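Side-chain contacts in non-toxic crystal protein (Bacillus thuringiensis, PDB 2D42), which has no known toxic activity but closely resembles beta-pore-forming toxins in structure, and is probably related to them: residues A38-R43 / T97-K102; R117-G122 / Y130-T135; R183-P186 / Y190-I193. One frame throughout, in Å; residues are numbered along the deposited sequence.

Overall arrangement
The three contacts sit at different heights of an elongated, almost all-beta chain, and no ligand or catalytic site is known to tie them together. Contacts 1 and 2 are neighbours near the middle, their centres 13 Å apart. They touch directly through a probable backbone hydrogen bond, G101 N to G122 O at 2.7 Å, because strands 101-109 and 114-122 lie side by side in the small three-stranded sheet. Contact 3 is remote, its centre 42 Å from that of contact 1 and 54 Å from that of contact 2. Even so, strand 150-185 leads from one region to the other: it pairs with strand 36-43 of contact 1 and ends in the hairpin of contact 3.

Contact 1 (A38-R43 / T97-K102); sequences AGLDAR and TNITGK
This is a small apolar contact near the surface, in the middle of the elongated chain, where strand 36-43 of the large mixed sheet passes the entrance to strand 101-109 of the small three-stranded sheet. No hydrogen bond crosses it, and only 109 Å² is buried in all. L40 carries it: the CD2 methyl of L40 lies 3.7 Å from CG2 of I99, and the two side chains cross obliquely. The branch of I99 that does the touching is its short one, with CG2 anti to the backbone N and leaning beside the carbonyl carbon, while the longer CG1 arm takes the place next to N. L40 reaches across with both torsions away from the staggered positions, chi1 -116° and chi2 20°, so the exact placement of CD2 is uncertain. The same CD2 of L40 stands 4.5 Å from CA of G101, a residue that offers bare backbone at this point, and the backbones come nearest here, with 6.6 Å between the CA atoms of L40 and G101. Behind L40 the chain turns a corner at G39, whose positive phi of 61° permits the bend. Each side is held by its own sheet: D41 bonds through its backbone to E170 and G101 to G122. C171 of strand 150-185 packs on L40 from its own sheet, whereas Y103 of the small sheet extends the contact across. The result is a side-chain contact between a strand of the large sheet and the lead-in to a strand of the small one, in an elongated beta fold like that of the aerolysin and epsilon-toxin clan.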
ATOM      1  N   ALA A  38      14.849   0.046  -4.665  1.00 23.55           N
ATOM      2  CA  ALA A  38      14.892   0.570  -3.306  1.00 24.89           C
ATOM      3  C   ALA A  38      14.029   1.811  -3.126  1.00 24.55           C
ATOM      4  O   ALA A  38      13.583   2.420  -4.102  1.00 26.17           O
ATOM      5  CB  ALA A  38      16.342   0.902  -2.932  1.00 24.85           C
ATOM      6  N   GLY A  39      13.816   2.192  -1.870  1.00 24.62           N
ATOM      7  CA  GLY A  39      13.036   3.378  -1.575  1.00 25.31           C
ATOM      8  C   GLY A  39      11.610   3.298  -2.084  1.00 25.70           C
ATOM      9  O   GLY A  39      11.079   4.264  -2.623  1.00 24.64           O
ATOM     10  N   LEU A  40      10.996   2.134  -1.932  1.00 25.21           N
ATOM     11  CA  LEU A  40       9.613   1.932  -2.364  1.00 28.68           C
ATOM     12  C   LEU A  40       8.666   2.968  -1.752  1.00 28.55           C
ATOM     13  O   LEU A  40       8.641   3.157  -0.536  1.00 25.44           O
ATOM     14  CB  LEU A  40       9.157   0.544  -1.947  1.00 28.60           C
ATOM     15  CG  LEU A  40       8.789  -0.510  -2.987  1.00 31.30           C
ATOM     16  CD1 LEU A  40       9.380  -0.205  -4.347  1.00 30.18           C
ATOM     17  CD2 LEU A  40       9.261  -1.845  -2.453  1.00 28.04           C
ATOM     18  N   ASP A  41       7.882   3.633  -2.594  1.00 29.39           N
ATOM     19  CA  ASP A  41       6.933   4.625  -2.095  1.00 31.43           C
ATOM     20  C   ASP A  41       5.633   4.580  -2.890  1.00 30.51           C
ATOM     21  O   ASP A  41       5.627   4.305  -4.091  1.00 29.54           O
ATOM     22  CB  ASP A  41       7.536   6.032  -2.162  1.00 32.10           C
ATOM     23  CG  ASP A  41       6.911   6.986  -1.146  1.00 35.43           C
ATOM     24  OD1 ASP A  41       5.963   6.585  -0.434  1.00 33.37           O
ATOM     25  OD2 ASP A  41       7.372   8.141  -1.057  1.00 38.30           O
ATOM     26  N   ALA A  42       4.528   4.840  -2.205  1.00 31.48           N
ATOM     27  CA  ALA A  42       3.218   4.831  -2.840  1.00 32.70           C
ATOM     28  C   ALA A  42       2.393   5.973  -2.283  1.00 32.61           C
ATOM     29  O   ALA A  42       2.010   5.956  -1.115  1.00 35.43           O
ATOM     30  CB  ALA A  42       2.520   3.511  -2.581  1.00 32.99           C
ATOM     31  N   ARG A  43       2.130   6.972  -3.113  1.00 31.84           N
ATOM     32  CA  ARG A  43       1.342   8.103  -2.667  1.00 33.42           C
ATOM     33  C   ARG A  43       0.015   8.180  -3.406  1.00 31.47           C
ATOM     34  O   ARG A  43      -0.151   7.586  -4.473  1.00 29.48           O
ATOM     35  CB  ARG A  43       2.134   9.410  -2.819  1.00 34.46           C
ATOM     36  CG  ARG A  43       2.746   9.662  -4.179  1.00 38.95           C
ATOM     37  CD  ARG A  43       3.816  10.758  -4.079  1.00 42.28           C
ATOM     38  NE  ARG A  43       4.518  10.976  -5.342  1.00 45.19           N
ATOM     39  CZ  ARG A  43       3.970  11.520  -6.424  1.00 47.60           C
ATOM     40  NH1 ARG A  43       2.701  11.914  -6.409  1.00 48.95           N
ATOM     41  NH2 ARG A  43       4.690  11.666  -7.531  1.00 49.13           N
ATOM     42  N   THR A  97      12.726 -10.265  -8.446  1.00 32.81           N
ATOM     43  CA  THR A  97      12.298 -10.708  -7.116  1.00 32.79           C
ATOM     44  C   THR A  97      11.117  -9.879  -6.621  1.00 32.31           C
ATOM     45  O   THR A  97      11.138  -8.650  -6.703  1.00 30.38           O
ATOM     46  CB  THR A  97      13.435 -10.566  -6.083  1.00 35.25           C
ATOM     47  OG1 THR A  97      14.560 -11.344  -6.504  1.00 38.77           O
ATOM     48  CG2 THR A  97      12.978 -11.049  -4.708  1.00 36.08           C
ATOM     49  N   ASN A  98      10.084 -10.539  -6.108  1.00 32.23           N
ATOM     50  CA  ASN A  98       8.940  -9.784  -5.620  1.00 31.82           C
ATOM     51  C   ASN A  98       9.268  -9.120  -4.296  1.00 30.23           C
ATOM     52  O   ASN A  98       9.919  -9.709  -3.440  1.00 31.75           O
ATOM     53  CB  ASN A  98       7.710 -10.675  -5.489  1.00 31.52           C
ATOM     54  CG  ASN A  98       7.006 -10.871  -6.813  1.00 33.74           C
ATOM     55  OD1 ASN A  98       6.791  -9.913  -7.558  1.00 33.14           O
ATOM     56  ND2 ASN A  98       6.637 -12.106  -7.115  1.00 33.98           N
ATOM     57  N   ILE A  99       8.836  -7.875  -4.151  1.00 29.61           N
ATOM     58  CA  ILE A  99       9.078  -7.119  -2.927  1.00 29.70           C
ATOM     59  C   ILE A  99       7.771  -6.521  -2.427  1.00 30.65           C
ATOM     60  O   ILE A  99       7.107  -5.771  -3.140  1.00 31.17           O
ATOM     61  CB  ILE A  99      10.043  -5.949  -3.156  1.00 29.88           C
ATOM     62  CG1 ILE A  99      11.327  -6.434  -3.824  1.00 29.16           C
ATOM     63  CG2 ILE A  99      10.373  -5.287  -1.825  1.00 28.13           C
ATOM     64  CD1 ILE A  99      12.165  -5.297  -4.362  1.00 27.31           C
ATOM     65  N   THR A 100       7.402  -6.859  -1.202  1.00 30.96           N
ATOM     66  CA  THR A 100       6.189  -6.323  -0.618  1.00 32.78           C
ATOM     67  C   THR A 100       6.527  -5.100   0.225  1.00 32.48           C
ATOM     68  O   THR A 100       7.348  -5.176   1.131  1.00 33.17           O
ATOM     69  CB  THR A 100       5.500  -7.367   0.260  1.00 33.41           C
ATOM     70  OG1 THR A 100       5.030  -8.440  -0.565  1.00 35.10           O
ATOM     71  CG2 THR A 100       4.321  -6.746   0.997  1.00 36.20           C
ATOM     72  N   GLY A 101       5.909  -3.967  -0.092  1.00 32.97           N
ATOM     73  CA  GLY A 101       6.157  -2.756   0.673  1.00 33.69           C
ATOM     74  C   GLY A 101       4.993  -2.390   1.586  1.00 33.91           C
ATOM     75  O   GLY A 101       3.849  -2.777   1.333  1.00 31.05           O
ATOM     76  N   LYS A 102       5.285  -1.655   2.656  1.00 33.93           N
ATOM     77  CA  LYS A 102       4.260  -1.209   3.603  1.00 36.33           C
ATOM     78  C   LYS A 102       4.091   0.286   3.339  1.00 34.72           C
ATOM     79  O   LYS A 102       5.084   1.007   3.245  1.00 34.02           O
ATOM     80  CB  LYS A 102       4.732  -1.428   5.040  1.00 39.13           C
ATOM     81  CG  LYS A 102       3.625  -1.739   6.043  1.00 45.15           C
ATOM     82  CD  LYS A 102       2.511  -0.694   6.040  1.00 48.44           C
ATOM     83  CE  LYS A 102       1.514  -0.964   7.161  1.00 51.54           C
ATOM     84  NZ  LYS A 102       1.025  -2.374   7.158  1.00 51.90           N
TER

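Contact 2 (R117-G122 / Y130-T135); sequences RIAFEG and YTLDAT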
ATOM      1  N   ARG A 117      -5.945   7.880   8.821  1.00 25.93           N
ATOM      2  CA  ARG A 117      -4.670   7.422   8.264  1.00 26.38           C
ATOM      3  C   ARG A 117      -4.817   5.943   7.930  1.00 24.40           C
ATOM      4  O   ARG A 117      -5.060   5.137   8.816  1.00 25.44           O
ATOM      5  CB  ARG A 117      -3.533   7.593   9.283  1.00 27.98           C
ATOM      6  CG  ARG A 117      -2.129   7.432   8.681  1.00 33.65           C
ATOM      7  CD  ARG A 117      -1.025   7.481   9.750  1.00 33.55           C
ATOM      8  NE  ARG A 117      -0.747   6.146  10.272  1.00 40.64           N
ATOM      9  CZ  ARG A 117      -0.813   5.794  11.554  1.00 42.12           C
ATOM     10  NH1 ARG A 117      -1.150   6.680  12.485  1.00 39.87           N
ATOM     11  NH2 ARG A 117      -0.549   4.540  11.902  1.00 44.35           N
ATOM     12  N   ILE A 118      -4.687   5.588   6.658  1.00 23.33           N
ATOM     13  CA  ILE A 118      -4.807   4.189   6.275  1.00 24.94           C
ATOM     14  C   ILE A 118      -3.418   3.585   6.107  1.00 26.60           C
ATOM     15  O   ILE A 118      -2.425   4.305   5.967  1.00 27.15           O
ATOM     16  CB  ILE A 118      -5.540   4.001   4.934  1.00 26.36           C
ATOM     17  CG1 ILE A 118      -4.701   4.601   3.800  1.00 27.93           C
ATOM     18  CG2 ILE A 118      -6.936   4.630   4.991  1.00 27.32           C
ATOM     19  CD1 ILE A 118      -5.114   4.122   2.442  1.00 28.70           C
ATOM     20  N   ALA A 119      -3.368   2.258   6.121  1.00 25.97           N
ATOM     21  CA  ALA A 119      -2.128   1.519   5.947  1.00 27.27           C
ATOM     22  C   ALA A 119      -2.446   0.437   4.929  1.00 27.63           C
ATOM     23  O   ALA A 119      -3.557  -0.117   4.922  1.00 25.85           O
ATOM     24  CB  ALA A 119      -1.687   0.887   7.269  1.00 25.13           C
ATOM     25  N   PHE A 120      -1.491   0.167   4.045  1.00 26.52           N
ATOM     26  CA  PHE A 120      -1.670  -0.866   3.040  1.00 26.41           C
ATOM     27  C   PHE A 120      -0.342  -1.463   2.597  1.00 28.11           C
ATOM     28  O   PHE A 120       0.731  -0.899   2.867  1.00 25.00           O
ATOM     29  CB  PHE A 120      -2.455  -0.313   1.838  1.00 29.34           C
ATOM     30  CG  PHE A 120      -1.763   0.803   1.083  1.00 29.34           C
ATOM     31  CD1 PHE A 120      -1.081   0.538  -0.104  1.00 29.59           C
ATOM     32  CD2 PHE A 120      -1.859   2.120   1.514  1.00 27.76           C
ATOM     33  CE1 PHE A 120      -0.513   1.568  -0.854  1.00 29.60           C
ATOM     34  CE2 PHE A 120      -1.294   3.162   0.777  1.00 30.61           C
ATOM     35  CZ  PHE A 120      -0.621   2.887  -0.414  1.00 31.06           C
ATOM     36  N   GLU A 121      -0.414  -2.630   1.964  1.00 27.68           N
ATOM     37  CA  GLU A 121       0.780  -3.300   1.467  1.00 29.44           C
ATOM     38  C   GLU A 121       0.601  -3.524  -0.022  1.00 30.42           C
ATOM     39  O   GLU A 121      -0.528  -3.604  -0.527  1.00 28.87           O
ATOM     40  CB  GLU A 121       0.996  -4.646   2.163  1.00 31.57           C
ATOM     41  CG  GLU A 121       1.312  -4.548   3.636  1.00 34.03           C
ATOM     42  CD  GLU A 121       1.583  -5.909   4.262  1.00 37.18           C
ATOM     43  OE1 GLU A 121       1.124  -6.927   3.705  1.00 37.71           O
ATOM     44  OE2 GLU A 121       2.242  -5.963   5.320  1.00 40.17           O
ATOM     45  N   GLY A 122       1.719  -3.627  -0.728  1.00 28.44           N
ATOM     46  CA  GLY A 122       1.657  -3.833  -2.159  1.00 29.40           C
ATOM     47  C   GLY A 122       3.034  -4.109  -2.730  1.00 31.74           C
ATOM     48  O   GLY A 122       4.053  -3.880  -2.071  1.00 30.89           O
ATOM     49  N   TYR A 130      -2.914  -7.443  -3.347  1.00 33.18           N
ATOM     50  CA  TYR A 130      -2.348  -7.594  -2.014  1.00 33.55           C
ATOM     51  C   TYR A 130      -3.294  -7.015  -0.972  1.00 32.88           C
ATOM     52  O   TYR A 130      -3.648  -5.832  -1.032  1.00 31.71           O
ATOM     53  CB  TYR A 130      -1.006  -6.867  -1.922  1.00 34.31           C
ATOM     54  CG  TYR A 130       0.139  -7.606  -2.565  1.00 35.32           C
ATOM     55  CD1 TYR A 130       1.121  -8.213  -1.783  1.00 36.39           C
ATOM     56  CD2 TYR A 130       0.249  -7.690  -3.949  1.00 34.17           C
ATOM     57  CE1 TYR A 130       2.191  -8.886  -2.365  1.00 35.88           C
ATOM     58  CE2 TYR A 130       1.315  -8.361  -4.543  1.00 38.77           C
ATOM     59  CZ  TYR A 130       2.284  -8.956  -3.740  1.00 36.53           C
ATOM     60  OH  TYR A 130       3.347  -9.610  -4.311  1.00 39.00           O
ATOM     61  N   THR A 131      -3.682  -7.837  -0.004  1.00 33.98           N
ATOM     62  CA  THR A 131      -4.592  -7.387   1.043  1.00 34.96           C
ATOM     63  C   THR A 131      -3.924  -7.285   2.404  1.00 35.00           C
ATOM     64  O   THR A 131      -2.994  -8.029   2.714  1.00 35.94           O
ATOM     65  CB  THR A 131      -5.790  -8.332   1.171  1.00 34.94           C
ATOM     66  OG1 THR A 131      -5.327  -9.629   1.563  1.00 40.17           O
ATOM     67  CG2 THR A 131      -6.518  -8.443  -0.150  1.00 35.24           C
ATOM     68  N   LEU A 132      -4.402  -6.346   3.214  1.00 35.82           N
ATOM     69  CA  LEU A 132      -3.875  -6.148   4.555  1.00 37.13           C
ATOM     70  C   LEU A 132      -5.013  -5.879   5.532  1.00 37.80           C
ATOM     71  O   LEU A 132      -5.765  -4.916   5.369  1.00 36.86           O
ATOM     72  CB  LEU A 132      -2.894  -4.972   4.588  1.00 37.35           C
ATOM     73  CG  LEU A 132      -2.356  -4.604   5.978  1.00 40.12           C
ATOM     74  CD1 LEU A 132      -1.556  -5.769   6.550  1.00 39.35           C
ATOM     75  CD2 LEU A 132      -1.486  -3.366   5.888  1.00 39.33           C
ATOM     76  N   ASP A 133      -5.138  -6.738   6.539  1.00 37.85           N
ATOM     77  CA  ASP A 133      -6.167  -6.574   7.557  1.00 37.88           C
ATOM     78  C   ASP A 133      -5.553  -5.861   8.732  1.00 36.88           C
ATOM     79  O   ASP A 133      -4.577  -6.331   9.306  1.00 37.61           O
ATOM     80  CB  ASP A 133      -6.709  -7.920   8.036  1.00 38.49           C
ATOM     81  CG  ASP A 133      -7.500  -8.637   6.973  1.00 42.16           C
ATOM     82  OD1 ASP A 133      -8.299  -7.978   6.275  1.00 42.09           O
ATOM     83  OD2 ASP A 133      -7.333  -9.866   6.843  1.00 46.00           O
ATOM     84  N   ALA A 134      -6.120  -4.715   9.080  1.00 36.48           N
ATOM     85  CA  ALA A 134      -5.629  -3.943  10.202  1.00 35.87           C
ATOM     86  C   ALA A 134      -6.687  -3.985  11.293  1.00 35.64           C
ATOM     87  O   ALA A 134      -7.880  -3.834  11.021  1.00 34.97           O
ATOM     88  CB  ALA A 134      -5.368  -2.510   9.779  1.00 37.60           C
ATOM     89  N   THR A 135      -6.250  -4.204  12.525  1.00 34.64           N
ATOM     90  CA  THR A 135      -7.173  -4.261  13.643  1.00 34.19           C
ATOM     91  C   THR A 135      -7.108  -2.976  14.453  1.00 33.81           C
ATOM     92  O   THR A 135      -6.049  -2.584  14.938  1.00 32.96           O
ATOM     93  CB  THR A 135      -6.860  -5.456  14.564  1.00 34.14           C
ATOM     94  OG1 THR A 135      -7.113  -6.680  13.860  1.00 34.40           O
ATOM     95  CG2 THR A 135      -7.721  -5.408  15.813  1.00 36.36           C
TER
HETATM   96  O   HOH W   1      -0.182  -8.028   1.763  1.00 37.06           O
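E121 and L132 cross at about a right angle, the glutamate laid across the forked end of the leucine. CG of E121 rests 3.8 Å from CD2 of L132, and further out the carboxyl carbon CD of E121 lies 3.9 Å from CD1 of L132, so one methyl meets the aliphatic part and the other the acid group. L132 is brought there by a first torsion of 176°, CG anti to the backbone N, which sends its fork toward the facing strand. The same CD2 also comes within 3.8 Å of CA of F120 and makes a looser apolar contact with CB of A119. E121, extended beyond CG, carries its acid past the leucine to a water that donates to E121 OE1 at 2.6 Å and to T131 O at 3.0 Å. This water is the polar link between the segments, which share no direct hydrogen bond; it also lies in the plane of the Y130 ring, at the edge. Y130 itself touches mostly through the base of its side chain, CB being 3.6 Å from O of E121 and 4.0 Å from CA of G122. Its ring swings past the glycine, and the hydroxyl at the far end bonds to N126 ND2. The strands run roughly antiparallel, 147° between their directions, but their axes come no closer than 6.0 Å, so they are not paired in one sheet. Strand 71-94 serves both: its S87 and T85 pair through the backbone with Y130 and L132, while their hydroxyls bond to O of E121 and A119. Strand 101-109 flanks segment 117-122, where Y103 meets the ring of F120, and strand 219-244 packs against I118 and F120.

Contact 3 (R183-P186 / Y190-I193); sequences RTLP and YTEI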
ATOM      1  N   ARG A 183      33.795 -13.037 -29.673  1.00 36.92           N
ATOM      2  CA  ARG A 183      34.163 -12.915 -31.070  1.00 35.84           C
ATOM      3  C   ARG A 183      34.676 -14.280 -31.480  1.00 35.19           C
ATOM      4  O   ARG A 183      35.630 -14.793 -30.894  1.00 31.32           O
ATOM      5  CB  ARG A 183      35.289 -11.909 -31.267  1.00 38.26           C
ATOM      6  CG  ARG A 183      34.873 -10.468 -31.402  1.00 41.49           C
ATOM      7  CD  ARG A 183      36.117  -9.641 -31.677  1.00 44.31           C
ATOM      8  NE  ARG A 183      36.760 -10.015 -32.938  1.00 43.53           N
ATOM      9  CZ  ARG A 183      38.075 -10.093 -33.111  1.00 44.37           C
ATOM     10  NH1 ARG A 183      38.895  -9.831 -32.101  1.00 46.97           N
ATOM     11  NH2 ARG A 183      38.577 -10.415 -34.296  1.00 44.94           N
ATOM     12  N   THR A 184      34.027 -14.868 -32.474  1.00 33.48           N
ATOM     13  CA  THR A 184      34.419 -16.164 -32.986  1.00 34.65           C
ATOM     14  C   THR A 184      35.708 -15.975 -33.780  1.00 33.84           C
ATOM     15  O   THR A 184      35.819 -15.035 -34.568  1.00 34.05           O
ATOM     16  CB  THR A 184      33.326 -16.717 -33.904  1.00 35.21           C
ATOM     17  OG1 THR A 184      32.144 -16.952 -33.128  1.00 40.16           O
ATOM     18  CG2 THR A 184      33.772 -18.013 -34.562  1.00 38.36           C
ATOM     19  N   LEU A 185      36.681 -16.851 -33.554  1.00 32.38           N
ATOM     20  CA  LEU A 185      37.963 -16.778 -34.251  1.00 31.39           C
ATOM     21  C   LEU A 185      38.234 -18.060 -35.041  1.00 31.40           C
ATOM     22  O   LEU A 185      37.469 -19.019 -34.957  1.00 31.38           O
ATOM     23  CB  LEU A 185      39.088 -16.511 -33.249  1.00 30.85           C
ATOM     24  CG  LEU A 185      39.036 -15.118 -32.611  1.00 32.46           C
ATOM     25  CD1 LEU A 185      40.040 -15.018 -31.483  1.00 31.67           C
ATOM     26  CD2 LEU A 185      39.307 -14.061 -33.678  1.00 34.14           C
ATOM     27  N   PRO A 186      39.319 -18.085 -35.835  1.00 31.87           N
ATOM     28  CA  PRO A 186      39.633 -19.282 -36.626  1.00 31.36           C
ATOM     29  C   PRO A 186      39.984 -20.534 -35.817  1.00 30.83           C
ATOM     30  O   PRO A 186      40.385 -20.459 -34.656  1.00 29.01           O
ATOM     31  CB  PRO A 186      40.802 -18.821 -37.498  1.00 32.46           C
ATOM     32  CG  PRO A 186      40.540 -17.355 -37.668  1.00 30.91           C
ATOM     33  CD  PRO A 186      40.151 -16.947 -36.267  1.00 31.57           C
ATOM     34  N   TYR A 190      37.830 -18.497 -29.935  1.00 28.05           N
ATOM     35  CA  TYR A 190      37.041 -17.304 -29.692  1.00 29.43           C
ATOM     36  C   TYR A 190      37.686 -16.491 -28.587  1.00 30.33           C
ATOM     37  O   TYR A 190      38.585 -16.960 -27.882  1.00 29.75           O
ATOM     38  CB  TYR A 190      35.623 -17.695 -29.259  1.00 30.68           C
ATOM     39  CG  TYR A 190      35.582 -18.410 -27.921  1.00 31.25           C
ATOM     40  CD1 TYR A 190      35.558 -17.693 -26.722  1.00 31.88           C
ATOM     41  CD2 TYR A 190      35.627 -19.808 -27.851  1.00 32.15           C
ATOM     42  CE1 TYR A 190      35.583 -18.348 -25.485  1.00 33.09           C
ATOM     43  CE2 TYR A 190      35.655 -20.474 -26.618  1.00 31.30           C
ATOM     44  CZ  TYR A 190      35.633 -19.735 -25.443  1.00 33.56           C
ATOM     45  OH  TYR A 190      35.671 -20.379 -24.225  1.00 36.28           O
ATOM     46  N   THR A 191      37.234 -15.257 -28.459  1.00 30.49           N
ATOM     47  CA  THR A 191      37.706 -14.378 -27.412  1.00 32.68           C
ATOM     48  C   THR A 191      36.411 -13.842 -26.810  1.00 34.39           C
ATOM     49  O   THR A 191      35.473 -13.494 -27.531  1.00 34.46           O
ATOM     50  CB  THR A 191      38.589 -13.252 -27.980  1.00 33.03           C
ATOM     51  OG1 THR A 191      38.937 -12.348 -26.929  1.00 36.98           O
ATOM     52  CG2 THR A 191      37.864 -12.508 -29.093  1.00 36.95           C
ATOM     53  N   GLU A 192      36.345 -13.828 -25.488  1.00 35.28           N
ATOM     54  CA  GLU A 192      35.156 -13.368 -24.787  1.00 37.16           C
ATOM     55  C   GLU A 192      35.351 -11.963 -24.220  1.00 38.00           C
ATOM     56  O   GLU A 192      36.428 -11.626 -23.709  1.00 37.35           O
ATOM     57  CB  GLU A 192      34.824 -14.356 -23.664  1.00 39.02           C
ATOM     58  CG  GLU A 192      33.563 -14.038 -22.878  1.00 45.93           C
ATOM     59  CD  GLU A 192      33.221 -15.125 -21.870  1.00 47.79           C
ATOM     60  OE1 GLU A 192      34.089 -15.450 -21.033  1.00 51.56           O
ATOM     61  OE2 GLU A 192      32.086 -15.652 -21.912  1.00 49.62           O
ATOM     62  N   ILE A 193      34.311 -11.142 -24.341  1.00 36.81           N
ATOM     63  CA  ILE A 193      34.334  -9.778 -23.828  1.00 37.59           C
ATOM     64  C   ILE A 193      33.297  -9.670 -22.710  1.00 39.44           C
ATOM     65  O   ILE A 193      32.088  -9.734 -22.967  1.00 39.20           O
ATOM     66  CB  ILE A 193      33.963  -8.734 -24.908  1.00 37.07           C
ATOM     67  CG1 ILE A 193      34.913  -8.825 -26.105  1.00 37.29           C
ATOM     68  CG2 ILE A 193      34.029  -7.333 -24.307  1.00 36.47           C
ATOM     69  CD1 ILE A 193      34.591  -9.948 -27.078  1.00 37.51           C
TER
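Two backbone hydrogen bonds between R183 and T191 fasten this hairpin. R183 N donates to T191 O at 2.8 Å with an almost straight N-H...O angle of 166°, and T191 N returns the bond to R183 O at 3.0 Å, a little more bent at 155°. R183 and T191 thus form an antiparallel hydrogen-bonded pair, followed by T184 and Y190 as a non-hydrogen-bonded pair. R183 O has a further neighbour in CA of Y190, 3.1 Å away, a CA-H...O contact of the sort found between antiparallel strands. The side chains of R183 and T191 run alongside each other on one face of the hairpin, and they are tightly packed: CB of R183 is 3.4 Å from CG2 of T191. That methyl sits between the backbone N and the carbonyl carbon of T191, which leaves OG1 anti to the N. Beyond CB, the arginine bends at chi3, which brings NH1 of its guanidinium just within loose contact of the same methyl. L185, next to the turn, also reaches this methyl, its CD1 4.1 Å from CG2 of T191, the two side chains crossing at a slant. On the face of T184, Y190 presents CB to O of R183 at 3.3 Å, while its ring leads away from the opposing strand. At the other end, CD1 of I193 approaches N of R183 at 4.1 Å. The pairing belongs to the end of the beta hairpin formed by strands 150-185 and 189-198, far from the centre of the chain. Y181 continues the backbone pairing to I193, R180 makes a salt bridge to E192, and Y22, just before strand 23-29, packs against both R183 and I193.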